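Local structure of putative short-chain dehydrogenase/reductase (Burkholderia xenovorans, 5IZ4) at residues V127-L132 / K177-T182; T153-V158 / I195-L200. The protein probably acts as an NAD(P)-dependent short-chain oxidoreductase, perhaps a 3-oxoacyl-[acyl-carrier-protein] reductase, and is seen here with ADP in its nucleotide pocket. All coordinates share one frame; numbering follows the deposited sequence.

Contact 1: V127-L132 / K177-T182. With ADP (adenosine-5'-diphosphate), chain B.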
ATOM      1  N   VAL A 127     -10.242  21.251 -11.040  1.00 16.02           N
ATOM      2  CA  VAL A 127      -9.340  20.938 -12.146  1.00 15.25           C
ATOM      3  C   VAL A 127      -8.782  19.533 -12.003  1.00 19.81           C
ATOM      4  O   VAL A 127      -8.771  18.744 -12.956  1.00 17.94           O
ATOM      5  CB  VAL A 127      -8.194  21.960 -12.229  1.00 18.09           C
ATOM      6  CG1 VAL A 127      -7.342  21.679 -13.465  1.00 19.14           C
ATOM      7  CG2 VAL A 127      -8.719  23.401 -12.215  1.00 17.61           C
ATOM      8  N   ASN A 128      -8.288  19.201 -10.810  1.00 15.35           N
ATOM      9  CA  ASN A 128      -7.455  18.018 -10.679  1.00 15.06           C
ATOM     10  C   ASN A 128      -8.273  16.741 -10.691  1.00 22.61           C
ATOM     11  O   ASN A 128      -7.781  15.699 -11.148  1.00 19.51           O
ATOM     12  CB  ASN A 128      -6.626  18.099  -9.391  1.00 14.90           C
ATOM     13  CG  ASN A 128      -5.617  19.219  -9.421  1.00 18.21           C
ATOM     14  OD1 ASN A 128      -5.525  19.966 -10.395  1.00 23.02           O
ATOM     15  ND2 ASN A 128      -4.851  19.354  -8.347  1.00 17.52           N
ATOM     16  N   LEU A 129      -9.512  16.790 -10.204  1.00 16.50           N
ATOM     17  CA  LEU A 129     -10.312  15.580 -10.092  1.00 17.29           C
ATOM     18  C   LEU A 129     -11.536  15.639 -10.990  1.00 19.24           C
ATOM     19  O   LEU A 129     -11.687  14.777 -11.861  1.00 18.21           O
ATOM     20  CB  LEU A 129     -10.712  15.333  -8.623  1.00 15.18           C
ATOM     21  CG  LEU A 129     -11.357  13.986  -8.271  1.00 14.86           C
ATOM     22  CD1 LEU A 129     -12.812  13.882  -8.767  1.00 15.18           C
ATOM     23  CD2 LEU A 129     -10.508  12.829  -8.798  1.00 16.46           C
ATOM     24  N   ILE A 130     -12.423  16.622 -10.794  1.00 14.87           N
ATOM     25  CA  ILE A 130     -13.616  16.708 -11.628  1.00 17.81           C
ATOM     26  C   ILE A 130     -13.220  16.895 -13.086  1.00 19.09           C
ATOM     27  O   ILE A 130     -13.732  16.208 -13.977  1.00 18.51           O
ATOM     28  CB  ILE A 130     -14.537  17.842 -11.146  1.00 14.08           C
ATOM     29  CG1 ILE A 130     -15.031  17.526  -9.728  1.00 17.51           C
ATOM     30  CG2 ILE A 130     -15.696  18.006 -12.133  1.00 16.29           C
ATOM     31  CD1 ILE A 130     -15.863  18.607  -9.077  1.00 19.06           C
ATOM     32  N   GLY A 131     -12.292  17.825 -13.348  1.00 18.16           N
ATOM     33  CA  GLY A 131     -11.884  18.078 -14.720  1.00 19.30           C
ATOM     34  C   GLY A 131     -11.238  16.865 -15.359  1.00 18.03           C
ATOM     35  O   GLY A 131     -11.467  16.570 -16.538  1.00 19.15           O
ATOM     36  N   LEU A 132     -10.437  16.137 -14.584  1.00 17.46           N
ATOM     37  CA  LEU A 132      -9.803  14.929 -15.092  1.00 16.69           C
ATOM     38  C   LEU A 132     -10.848  13.870 -15.424  1.00 18.03           C
ATOM     39  O   LEU A 132     -10.784  13.235 -16.484  1.00 18.39           O
ATOM     40  CB  LEU A 132      -8.796  14.429 -14.063  1.00 16.36           C
ATOM     41  CG  LEU A 132      -7.972  13.173 -14.373  1.00 15.79           C
ATOM     42  CD1 LEU A 132      -6.591  13.270 -13.720  1.00 16.27           C
ATOM     43  CD2 LEU A 132      -8.710  11.933 -13.898  1.00 16.21           C
ATOM     44  N   LYS A 177      -5.218  14.838  -5.131  1.00 14.60           N
ATOM     45  CA  LYS A 177      -4.440  13.802  -5.801  1.00 11.86           C
ATOM     46  C   LYS A 177      -4.696  12.427  -5.189  1.00 15.28           C
ATOM     47  O   LYS A 177      -4.634  11.406  -5.895  1.00 14.66           O
ATOM     48  CB  LYS A 177      -2.958  14.174  -5.763  1.00 11.44           C
ATOM     49  CG  LYS A 177      -2.627  15.434  -6.559  1.00 16.90           C
ATOM     50  CD  LYS A 177      -2.959  15.297  -8.046  1.00 19.16           C
ATOM     51  CE  LYS A 177      -2.332  16.444  -8.840  1.00 17.13           C
ATOM     52  NZ  LYS A 177      -2.520  16.304 -10.328  1.00 17.80           N
ATOM     53  N   GLY A 178      -5.018  12.369  -3.894  1.00 14.66           N
ATOM     54  CA  GLY A 178      -5.514  11.119  -3.348  1.00 16.76           C
ATOM     55  C   GLY A 178      -6.797  10.685  -4.031  1.00 18.04           C
ATOM     56  O   GLY A 178      -7.000   9.499  -4.307  1.00 16.04           O
ATOM     57  N   ALA A 179      -7.676  11.645  -4.323  1.00 14.42           N
ATOM     58  CA  ALA A 179      -8.893  11.329  -5.062  1.00 13.37           C
ATOM     59  C   ALA A 179      -8.568  10.844  -6.472  1.00 14.65           C
ATOM     60  O   ALA A 179      -9.219   9.923  -6.981  1.00 17.93           O
ATOM     61  CB  ALA A 179      -9.801  12.562  -5.113  1.00 12.88           C
ATOM     62  N   VAL A 180      -7.578  11.462  -7.126  1.00 15.37           N
ATOM     63  CA  VAL A 180      -7.184  11.011  -8.462  1.00 14.67           C
ATOM     64  C   VAL A 180      -6.722   9.558  -8.410  1.00 14.94           C
ATOM     65  O   VAL A 180      -7.072   8.743  -9.276  1.00 15.29           O
ATOM     66  CB  VAL A 180      -6.093  11.925  -9.054  1.00 14.88           C
ATOM     67  CG1 VAL A 180      -5.500  11.294 -10.318  1.00 14.54           C
ATOM     68  CG2 VAL A 180      -6.672  13.314  -9.383  1.00 14.06           C
ATOM     69  N   ASN A 181      -5.940   9.209  -7.389  1.00 14.82           N
ATOM     70  CA  ASN A 181      -5.462   7.833  -7.260  1.00 16.15           C
ATOM     71  C   ASN A 181      -6.626   6.850  -7.156  1.00 19.94           C
ATOM     72  O   ASN A 181      -6.652   5.824  -7.846  1.00 17.97           O
ATOM     73  CB  ASN A 181      -4.535   7.722  -6.051  1.00 16.03           C
ATOM     74  CG  ASN A 181      -3.263   8.532  -6.226  1.00 19.01           C
ATOM     75  OD1 ASN A 181      -2.957   8.977  -7.328  1.00 15.39           O
ATOM     76  ND2 ASN A 181      -2.504   8.705  -5.145  1.00 18.48           N
ATOM     77  N   THR A 182      -7.607   7.150  -6.300  1.00 15.62           N
ATOM     78  CA  THR A 182      -8.756   6.258  -6.160  1.00 16.87           C
ATOM     79  C   THR A 182      -9.612   6.253  -7.418  1.00 16.19           C
ATOM     80  O   THR A 182     -10.117   5.200  -7.831  1.00 15.25           O
ATOM     81  CB  THR A 182      -9.601   6.684  -4.960  1.00 17.25           C
ATOM     82  OG1 THR A 182      -8.796   6.640  -3.777  1.00 16.94           O
ATOM     83  CG2 THR A 182     -10.803   5.766  -4.794  1.00 14.80           C
TER
HETATM   84  PB  ADP B 300       3.370  20.151 -14.359  1.00 75.41           P
HETATM   85  O1B ADP B 300       1.866  19.701 -14.275  1.00 78.40           O
HETATM   86  O2B ADP B 300       4.055  20.020 -15.751  1.00 71.57           O
HETATM   87  O3B ADP B 300       4.284  19.797 -13.143  1.00 84.00           O
HETATM   88  PA  ADP B 300       2.249  22.866 -15.154  1.00 60.68           P
HETATM   89  O1A ADP B 300       1.442  23.951 -14.239  1.00 54.81           O
HETATM   90  O2A ADP B 300       3.063  23.578 -16.279  1.00 64.01           O
HETATM   91  O3A ADP B 300       3.024  21.925 -14.141  1.00 75.39           O
HETATM   92  O5' ADP B 300       0.933  22.102 -15.805  1.00 56.09           O
HETATM   93  C5' ADP B 300      -0.415  22.472 -15.471  1.00 32.72           C
HETATM   94  C4' ADP B 300      -1.076  22.792 -16.814  1.00 31.35           C
HETATM   95  O4' ADP B 300      -2.551  22.701 -16.693  1.00 23.89           O
HETATM   96  C3' ADP B 300      -0.784  24.221 -17.337  1.00 28.52           C
HETATM   97  O3' ADP B 300      -0.697  24.256 -18.733  1.00 36.78           O
HETATM   98  C2' ADP B 300      -2.078  24.948 -16.875  1.00 31.17           C
HETATM   99  O2' ADP B 300      -2.215  26.097 -17.712  1.00 38.43           O
HETATM  100  C1' ADP B 300      -3.122  23.894 -17.192  1.00 22.00           C
HETATM  101  N9  ADP B 300      -4.399  24.173 -16.504  1.00 22.36           N
HETATM  102  C8  ADP B 300      -4.627  24.771 -15.254  1.00 21.72           C
HETATM  103  N7  ADP B 300      -5.912  24.849 -15.002  1.00 21.69           N
HETATM  104  C5  ADP B 300      -6.549  24.300 -16.098  1.00 22.64           C
HETATM  105  C6  ADP B 300      -7.885  24.114 -16.402  1.00 18.53           C
HETATM  106  N6  ADP B 300      -8.847  24.507 -15.532  1.00 22.84           N
HETATM  107  N1  ADP B 300      -8.213  23.541 -17.566  1.00 18.56           N
HETATM  108  C2  ADP B 300      -7.235  23.173 -18.412  1.00 18.47           C
HETATM  109  N3  ADP B 300      -5.940  23.319 -18.203  1.00 23.66           N
HETATM  110  C4  ADP B 300      -5.618  23.883 -17.030  1.00 23.10           C
HETATM  111  O   HOH W   1      -4.991  15.820 -11.625  1.00 20.82           O
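Asn128 and Lys177 meet where two helices of the short-chain dehydrogenase fold line the presumed active site beside the nucleotide pocket. Their side chains cross at about a right angle, Asn128 ND2 lying 3.9 Å from Lys177 CE. No direct hydrogen bond joins the segments; a water does it instead, donating to Asn128 O at 2.8 Å and accepting from Lys177 NZ. Lys177 starts out away from the other helix, but a bend at chi2 (-61°) turns CD, and the extended remainder brings the end back. Lys177 is the lysine of the family's YxxxK motif, with Tyr173 one turn earlier, and Asn128 matches the asparagine of the SDR tetrad, so the water resembles the one in the family's proposed proton relay. A wider pi-type turn spans 127-131, with a weak Leu132 N to Val127 O bond. The amide of Asn128 is held by Thr104 N on OD1 and Ser176 OG on ND2; Lys177 NZ also reaches Val158 O.

Beyond the polar end, Val180 CG2 presses on Asn128 O at 3.2 Å, a tight approach. Leu129, its CG anti to the backbone N (chi1 -170°), lays CD2 against Ala179 CB at 3.8 Å and Val180 CG2 at 3.9 Å. Phe121 of the second subunit packs on Leu129. On another side of helix 127-132, Val127 CG2 touches ADP N6 at 3.5 Å.

Contact 2: T153-V158 / I195-L200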
ATOM      1  N   THR A 153      -6.604   0.658 -25.506  1.00 17.65           N
ATOM      2  CA  THR A 153      -6.149   2.036 -25.490  1.00 17.23           C
ATOM      3  C   THR A 153      -5.793   2.445 -24.058  1.00 19.33           C
ATOM      4  O   THR A 153      -5.879   1.647 -23.117  1.00 21.82           O
ATOM      5  CB  THR A 153      -7.214   2.938 -26.111  1.00 17.20           C
ATOM      6  OG1 THR A 153      -8.473   2.669 -25.486  1.00 17.55           O
ATOM      7  CG2 THR A 153      -7.332   2.656 -27.606  1.00 18.26           C
ATOM      8  N   SER A 154      -5.377   3.699 -23.876  1.00 15.99           N
ATOM      9  CA  SER A 154      -4.656   4.071 -22.664  1.00 15.39           C
ATOM     10  C   SER A 154      -5.087   5.433 -22.139  1.00 20.16           C
ATOM     11  O   SER A 154      -5.094   6.410 -22.889  1.00 18.49           O
ATOM     12  CB  SER A 154      -3.146   4.084 -22.935  1.00 19.38           C
ATOM     13  OG  SER A 154      -2.431   4.546 -21.801  1.00 18.03           O
ATOM     14  N   VAL A 155      -5.408   5.502 -20.848  1.00 16.28           N
ATOM     15  CA  VAL A 155      -5.584   6.766 -20.130  1.00 14.08           C
ATOM     16  C   VAL A 155      -4.482   6.862 -19.078  1.00 15.15           C
ATOM     17  O   VAL A 155      -4.292   5.931 -18.286  1.00 17.83           O
ATOM     18  CB  VAL A 155      -6.979   6.858 -19.481  1.00 15.02           C
ATOM     19  CG1 VAL A 155      -7.135   8.147 -18.654  1.00 15.49           C
ATOM     20  CG2 VAL A 155      -8.067   6.796 -20.567  1.00 17.02           C
ATOM     21  N   VAL A 156      -3.764   7.982 -19.060  1.00 17.41           N
ATOM     22  CA  VAL A 156      -2.702   8.217 -18.081  1.00 15.67           C
ATOM     23  C   VAL A 156      -3.045   9.483 -17.308  1.00 15.77           C
ATOM     24  O   VAL A 156      -3.170  10.566 -17.899  1.00 17.02           O
ATOM     25  CB  VAL A 156      -1.320   8.340 -18.744  1.00 15.20           C
ATOM     26  CG1 VAL A 156      -0.240   8.689 -17.705  1.00 16.96           C
ATOM     27  CG2 VAL A 156      -0.959   7.058 -19.502  1.00 18.08           C
ATOM     28  N   ASN A 157      -3.193   9.347 -15.994  1.00 17.20           N
ATOM     29  CA  ASN A 157      -3.530  10.460 -15.112  1.00 16.35           C
ATOM     30  C   ASN A 157      -2.272  10.927 -14.398  1.00 18.17           C
ATOM     31  O   ASN A 157      -1.591  10.124 -13.761  1.00 17.06           O
ATOM     32  CB  ASN A 157      -4.581  10.029 -14.083  1.00 16.89           C
ATOM     33  CG  ASN A 157      -5.879   9.610 -14.729  1.00 18.87           C
ATOM     34  OD1 ASN A 157      -6.259  10.140 -15.774  1.00 16.97           O
ATOM     35  ND2 ASN A 157      -6.569   8.650 -14.116  1.00 18.34           N
ATOM     36  N   VAL A 158      -1.963  12.213 -14.481  1.00 15.45           N
ATOM     37  CA  VAL A 158      -0.791  12.730 -13.782  1.00 16.52           C
ATOM     38  C   VAL A 158      -1.244  13.090 -12.374  1.00 19.87           C
ATOM     39  O   VAL A 158      -1.888  14.117 -12.149  1.00 17.68           O
ATOM     40  CB  VAL A 158      -0.155  13.920 -14.497  1.00 20.28           C
ATOM     41  CG1 VAL A 158       1.074  14.387 -13.695  1.00 22.53           C
ATOM     42  CG2 VAL A 158       0.242  13.524 -15.892  1.00 20.24           C
ATOM     43  N   ILE A 195      -9.931  -0.349 -22.325  1.00 17.25           N
ATOM     44  CA  ILE A 195      -9.142   0.827 -21.970  1.00 16.84           C
ATOM     45  C   ILE A 195      -8.417   0.537 -20.664  1.00 16.42           C
ATOM     46  O   ILE A 195      -9.034   0.069 -19.703  1.00 18.83           O
ATOM     47  CB  ILE A 195     -10.020   2.086 -21.813  1.00 20.22           C
ATOM     48  CG1 ILE A 195     -10.877   2.319 -23.057  1.00 18.70           C
ATOM     49  CG2 ILE A 195      -9.139   3.302 -21.519  1.00 18.78           C
ATOM     50  CD1 ILE A 195     -12.041   3.326 -22.830  1.00 16.81           C
ATOM     51  N   ARG A 196      -7.114   0.806 -20.633  1.00 16.95           N
ATOM     52  CA  ARG A 196      -6.324   0.742 -19.412  1.00 18.37           C
ATOM     53  C   ARG A 196      -6.203   2.137 -18.822  1.00 16.61           C
ATOM     54  O   ARG A 196      -6.103   3.119 -19.559  1.00 17.66           O
ATOM     55  CB  ARG A 196      -4.934   0.169 -19.691  1.00 15.63           C
ATOM     56  CG  ARG A 196      -4.971  -1.277 -20.179  1.00 16.56           C
ATOM     57  CD  ARG A 196      -3.573  -1.775 -20.538  1.00 16.21           C
ATOM     58  NE  ARG A 196      -3.056  -1.099 -21.724  1.00 16.72           N
ATOM     59  CZ  ARG A 196      -2.120  -0.154 -21.695  1.00 23.12           C
ATOM     60  NH1 ARG A 196      -1.603   0.238 -20.538  1.00 25.23           N
ATOM     61  NH2 ARG A 196      -1.719   0.403 -22.824  1.00 29.34           N
ATOM     62  N   VAL A 197      -6.239   2.229 -17.494  1.00 14.41           N
ATOM     63  CA  VAL A 197      -6.183   3.520 -16.811  1.00 15.99           C
ATOM     64  C   VAL A 197      -5.137   3.424 -15.712  1.00 17.29           C
ATOM     65  O   VAL A 197      -5.234   2.556 -14.832  1.00 15.72           O
ATOM     66  CB  VAL A 197      -7.541   3.936 -16.221  1.00 18.83           C
ATOM     67  CG1 VAL A 197      -7.478   5.398 -15.706  1.00 16.36           C
ATOM     68  CG2 VAL A 197      -8.666   3.785 -17.255  1.00 19.73           C
ATOM     69  N   ASN A 198      -4.158   4.328 -15.745  1.00 16.21           N
ATOM     70  CA  ASN A 198      -3.077   4.336 -14.769  1.00 16.64           C
ATOM     71  C   ASN A 198      -2.798   5.772 -14.355  1.00 15.06           C
ATOM     72  O   ASN A 198      -3.181   6.724 -15.039  1.00 16.21           O
ATOM     73  CB  ASN A 198      -1.804   3.695 -15.332  1.00 13.48           C
ATOM     74  CG  ASN A 198      -1.977   2.211 -15.613  1.00 18.85           C
ATOM     75  OD1 ASN A 198      -2.073   1.398 -14.686  1.00 16.66           O
ATOM     76  ND2 ASN A 198      -2.010   1.849 -16.895  1.00 14.46           N
ATOM     77  N   ALA A 199      -2.136   5.926 -13.210  1.00 15.06           N
ATOM     78  CA  ALA A 199      -1.738   7.242 -12.735  1.00 13.81           C
ATOM     79  C   ALA A 199      -0.229   7.274 -12.555  1.00 20.77           C
ATOM     80  O   ALA A 199       0.407   6.235 -12.337  1.00 19.05           O
ATOM     81  CB  ALA A 199      -2.433   7.625 -11.411  1.00 15.74           C
ATOM     82  N   LEU A 200       0.339   8.476 -12.675  1.00 17.15           N
ATOM     83  CA  LEU A 200       1.757   8.702 -12.409  1.00 20.58           C
ATOM     84  C   LEU A 200       1.887   9.585 -11.177  1.00 19.72           C
ATOM     85  O   LEU A 200       1.121  10.532 -11.011  1.00 18.29           O
ATOM     86  CB  LEU A 200       2.451   9.385 -13.594  1.00 22.83           C
ATOM     87  CG  LEU A 200       2.237   8.757 -14.965  1.00 27.66           C
ATOM     88  CD1 LEU A 200       3.107   9.413 -16.031  1.00 23.33           C
ATOM     89  CD2 LEU A 200       2.543   7.305 -14.859  1.00 24.63           C
TER
HETATM   90  O   HOH W   2      -2.467   3.842 -19.056  1.00 17.14           O
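Val155 and Val197 stand side by side and point the same way, CG1 to CG1 at 4.0 Å, on one face of two parallel neighbouring strands. Val155 sends its other methyl elsewhere: CG2 slants across Ile195 to meet CG2 at 3.8 Å. Farther along this face Asn157, with CG anti to the carbonyl carbon (chi1 -62°), turns its amide obliquely over Val197, ND2 lying 3.7 Å from CG1. That amide is fixed from outside, OD1 by Asn100 ND2 and ND2 by Thr184 OG1. At the other end Thr153 OG1 rests 3.4 Å from Ile195 CG1 and bonds to Leu143 O.

The strands are adjacent members of the Rossmann-type parallel sheet, joined by a beta-alpha-beta crossover through helix 171-191. Five backbone bonds zip them together; the first runs from Arg196 N to Thr153 O, nearly straight at 176°, and the last from Leu200 N to Asn157 O at 2.8 Å. The face just described is covered by helices 118-146 and 171-191; on the reverse, Val156 and Leu200 pack against helix 238-250, while Arg196 packs on Thr256 and on Leu232 of the third subunit.

On that reverse face Val156 CG1 meets Leu200 at a slant, 3.7 Å from CG. The chain of Arg196 bends at chi3 (-68°), which swings NE back; Thr153 O lies over one face of the guanidinium, and NH2 comes 3.9 Å from Ser154 CB. Its polar partners include Leu248 O, Ile255 O and Ser152 OG. Between Ser154 and Asn198 a water bonds to Ser154 OG, donates to Val155 O at 2.9 Å and accepts from Asn198 ND2; Ser154 OG also pairs with Thr249 OG1, and Asn198 OD1 with Gln258 N.

Overall arrangement
The centres of the two contacts lie about 13 Å apart, and they interlock along the chain: helix 118-146 leads into strand 153-158, helix 171-191 into strand 195-202. The two helices of contact 1 pack on the sheet face that carries Asn157. There Leu132 CD2 touches Asn157 OD1 at 3.6 Å and Val180 CG1 comes within 4.1 Å of Asn157 CB. At the strand's C-terminal end, Lys177 NZ probably hydrogen-bonds to Val158 O at 2.9 Å, tying the presumed active-site lysine to contact 2. Contact 1 enters the ADP pocket through Val127, while contact 2 only comes near it, the side chain of Val158 lying about 5 Å from ADP at the nearest atoms.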